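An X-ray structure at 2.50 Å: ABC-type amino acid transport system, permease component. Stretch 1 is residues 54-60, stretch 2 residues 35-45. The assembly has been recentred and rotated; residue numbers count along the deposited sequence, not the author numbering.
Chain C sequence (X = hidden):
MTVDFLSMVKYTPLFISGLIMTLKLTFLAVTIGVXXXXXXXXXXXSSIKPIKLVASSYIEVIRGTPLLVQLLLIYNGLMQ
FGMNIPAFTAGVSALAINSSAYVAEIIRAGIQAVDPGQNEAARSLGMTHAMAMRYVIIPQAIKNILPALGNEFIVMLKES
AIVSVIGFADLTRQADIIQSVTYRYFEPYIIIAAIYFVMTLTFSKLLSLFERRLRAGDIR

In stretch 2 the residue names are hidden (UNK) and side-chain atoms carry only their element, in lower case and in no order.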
# COMPACT_ATOMS: atom_id res chain seq x y z
N VAL C 54 20.54 22.13 4.16
CA VAL C 54 19.97 23.26 3.42
C VAL C 54 18.80 22.83 2.53
O VAL C 54 17.80 23.54 2.43
CB VAL C 54 21.05 24.07 2.63
CG1 VAL C 54 21.06 23.71 1.14
CG2 VAL C 54 20.83 25.55 2.82
N ALA C 55 18.92 21.66 1.90
CA ALA C 55 17.86 21.17 1.03
C ALA C 55 16.64 20.85 1.88
O ALA C 55 15.51 21.20 1.52
CB ALA C 55 18.32 19.93 0.27
N SER C 56 16.88 20.20 3.02
CA SER C 56 15.77 19.85 3.90
C SER C 56 15.06 21.09 4.41
O SER C 56 13.83 21.14 4.44
CB SER C 56 16.23 18.95 5.05
OG SER C 56 16.53 17.64 4.58
N SER C 57 15.85 22.10 4.79
CA SER C 57 15.28 23.33 5.33
C SER C 57 14.48 24.08 4.27
O SER C 57 13.36 24.51 4.54
CB SER C 57 16.38 24.21 5.91
OG SER C 57 16.85 23.68 7.14
N TYR C 58 15.05 24.21 3.08
CA TYR C 58 14.37 24.79 1.92
C TYR C 58 13.01 24.14 1.71
O TYR C 58 11.97 24.81 1.74
CB TYR C 58 15.25 24.60 0.69
CG TYR C 58 14.67 25.08 -0.63
CD1 TYR C 58 14.97 26.35 -1.12
CD2 TYR C 58 13.86 24.26 -1.39
CE1 TYR C 58 14.46 26.77 -2.34
CE2 TYR C 58 13.35 24.68 -2.61
CZ TYR C 58 13.65 25.94 -3.08
OH TYR C 58 13.13 26.34 -4.28
N ILE C 59 13.04 22.82 1.49
CA ILE C 59 11.84 22.02 1.25
C ILE C 59 10.79 22.19 2.35
O ILE C 59 9.62 22.52 2.07
CB ILE C 59 12.21 20.53 1.13
CG1 ILE C 59 13.06 20.32 -0.12
CG2 ILE C 59 10.96 19.66 1.09
CD1 ILE C 59 13.66 18.96 -0.23
N GLU C 60 11.22 22.00 3.59
CA GLU C 60 10.34 22.06 4.74
C GLU C 60 9.67 23.43 4.86
O GLU C 60 8.45 23.54 4.99
CB GLU C 60 11.16 21.77 5.99
CG GLU C 60 10.39 21.31 7.21
CD GLU C 60 11.28 20.65 8.26
OE1 GLU C 60 12.52 20.86 8.20
OE2 GLU C 60 10.75 19.93 9.13
N UNK C 35 13.21 21.31 -12.68
CA UNK C 35 14.67 21.38 -12.77
C UNK C 35 15.25 21.80 -11.44
O UNK C 35 16.22 21.23 -10.96
c UNK C 35 14.12 21.13 -15.79
c UNK C 35 15.10 22.37 -13.84
c UNK C 35 15.36 21.82 -15.24
c UNK C 35 15.83 22.92 -16.17
N UNK C 36 14.64 22.81 -10.84
CA UNK C 36 15.06 23.23 -9.52
C UNK C 36 14.84 22.08 -8.54
O UNK C 36 15.73 21.75 -7.76
c UNK C 36 14.62 27.49 -7.85
c UNK C 36 14.50 25.69 -9.90
s UNK C 36 13.57 27.07 -9.24
c UNK C 36 14.25 24.44 -9.08
N UNK C 37 13.66 21.46 -8.62
CA UNK C 37 13.28 20.40 -7.70
C UNK C 37 14.23 19.22 -7.71
O UNK C 37 14.62 18.72 -6.65
N UNK C 38 14.62 18.80 -8.92
CA UNK C 38 15.62 17.75 -9.12
C UNK C 38 16.93 18.09 -8.42
O UNK C 38 17.54 17.26 -7.75
c UNK C 38 17.05 16.67 -11.03
c UNK C 38 17.16 16.60 -12.55
c UNK C 38 16.93 15.27 -10.43
c UNK C 38 15.88 17.57 -10.62
N UNK C 39 17.34 19.34 -8.59
CA UNK C 39 18.58 19.83 -8.05
C UNK C 39 18.51 19.80 -6.53
O UNK C 39 19.47 19.43 -5.86
c UNK C 39 22.12 22.91 -7.84
c UNK C 39 20.79 22.52 -7.73
c UNK C 39 20.22 21.66 -8.66
c UNK C 39 22.89 22.45 -8.90
c UNK C 39 22.33 21.60 -9.84
c UNK C 39 21.00 21.22 -9.73
c UNK C 39 18.79 21.26 -8.55
N UNK C 40 17.36 20.19 -6.00
CA UNK C 40 17.16 20.24 -4.56
C UNK C 40 17.23 18.83 -3.99
O UNK C 40 17.79 18.62 -2.91
c UNK C 40 15.67 22.29 -4.70
c UNK C 40 16.55 23.23 -3.95
c UNK C 40 15.57 20.84 -2.70
c UNK C 40 15.78 20.85 -4.20
N UNK C 41 16.66 17.87 -4.72
CA UNK C 41 16.61 16.48 -4.28
C UNK C 41 18.02 15.89 -4.17
O UNK C 41 18.36 15.27 -3.16
c UNK C 41 15.76 15.66 -5.23
N UNK C 42 18.82 16.11 -5.22
CA UNK C 42 20.22 15.68 -5.27
C UNK C 42 21.01 16.20 -4.07
O UNK C 42 21.86 15.50 -3.51
c UNK C 42 19.92 14.06 -7.53
c UNK C 42 20.61 15.87 -9.07
c UNK C 42 20.86 16.17 -6.57
c UNK C 42 20.89 15.19 -7.75
N UNK C 43 20.72 17.44 -3.68
CA UNK C 43 21.35 18.04 -2.52
C UNK C 43 21.00 17.31 -1.23
O UNK C 43 21.83 17.16 -0.34
c UNK C 43 21.49 22.94 -4.46
c UNK C 43 20.92 19.50 -2.39
c UNK C 43 21.58 20.42 -3.37
s UNK C 43 21.35 22.14 -2.87
N UNK C 44 19.75 16.86 -1.14
CA UNK C 44 19.26 16.22 0.07
C UNK C 44 19.85 14.81 0.19
O UNK C 44 19.85 14.21 1.26
c UNK C 44 15.57 15.75 1.20
c UNK C 44 17.73 16.15 0.04
n UNK C 44 13.33 15.61 2.29
c UNK C 44 14.82 15.55 2.51
c UNK C 44 17.06 15.97 1.39
N UNK C 45 20.39 14.31 -0.92
CA UNK C 45 21.02 13.00 -0.95
C UNK C 45 22.52 13.08 -0.66
O UNK C 45 23.18 12.06 -0.48
s UNK C 45 19.14 11.61 -4.37
c UNK C 45 20.81 12.36 -2.32
c UNK C 45 19.36 12.16 -2.66
c UNK C 45 17.36 11.81 -4.52

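Position 35 carries four side-chain carbons, forked at the second, and none comes within 10 Å of stretch 1. A carbon chain that forks at its second atom is leucine, so this is Leu 35.

Position 36 has an unbranched side chain of two carbons, a sulfur and a terminal carbon, and that last carbon nears the hydroxyl of Tyr 58. The order of atoms is methionine's alone, and the residue is Met 36. Its CE lies 4.0 Å from OH of Tyr 58, a loose contact.

Position 37 has no side-chain atoms, which makes it Gly 37; an ideal CB built here would find nothing of stretch 1 within 5.5 Å.

Position 38 again shows four carbons forked at the second, out of reach of stretch 1: Leu 38. Position 39 has one carbon followed by a ring of six carbons with no oxygen attached. Its CB stays 8.7 Å from OH of Tyr 58, and the ring touches nothing on stretch 1. It is Phe 39 and not tyrosine.

Position 40 has four carbons forked at the first, one arm being two carbons long. The end of the long arm sits over one face of the Tyr 58 ring, and the short arm approaches Ile 59 and Ala 55. The fork is the signature of isoleucine. Named as Ile 40, with chi1 and chi2 both m, it places CD1 3.9 Å from the centroid of the Tyr 58 ring and 17° off the ring normal, a CH-pi contact. Its CG2 is 3.6 Å from CG1 of Ile 59 and 4.1 Å from CB of Ala 55.

Position 41 holds a single carbon directed away from stretch 1: Ala 41. Position 42, with four carbons forked at the second, also points away and is Leu 42.

Position 43 repeats the carbon, carbon, sulfur, carbon chain; its first carbon packs on Ala 55 and its sulfur nears Val 54. It is therefore Met 43. Its CB is 3.7 Å from CB of Ala 55, while SD lies 4.3 Å from CG1 of Val 54; the end of the chain leads away.

Position 44 has four carbons in a row ending in nitrogen, and this chain passes Ala 55, Ile 59 and Ser 56. The terminal nitrogen identifies Lys 44. All four chi angles are t, which extends the chain, and its contacts show that it runs along stretch 1: CB is 3.8 Å from CB of Ala 55, CD 4.0 Å from CD1 of Ile 59, and CE 3.4 Å from OG of Ser 56. NZ is hydrogen-bonded elsewhere in the structure.

Position 45 has two carbons, a sulfur and a carbon without branching; its CB is 8.4 Å from CB of Ala 55, out of contact: Met 45.

The contact works by packing, with no hydrogen bond across it. The helix axes approach to 8.5 Å with their directions 133° apart, and the backbones come nearest where CA of Ala 55 is 5.2 Å from CA of Lys 44. There the small side chain of Ala 55 fits against the other backbone, its CB 3.5 Å from O of Ile 40. Ile 40, the most covered residue, joins Ala 55, Tyr 58 and Ile 59 in one apolar cluster.

Stretch 2 35-45: LMGLFIALMKM
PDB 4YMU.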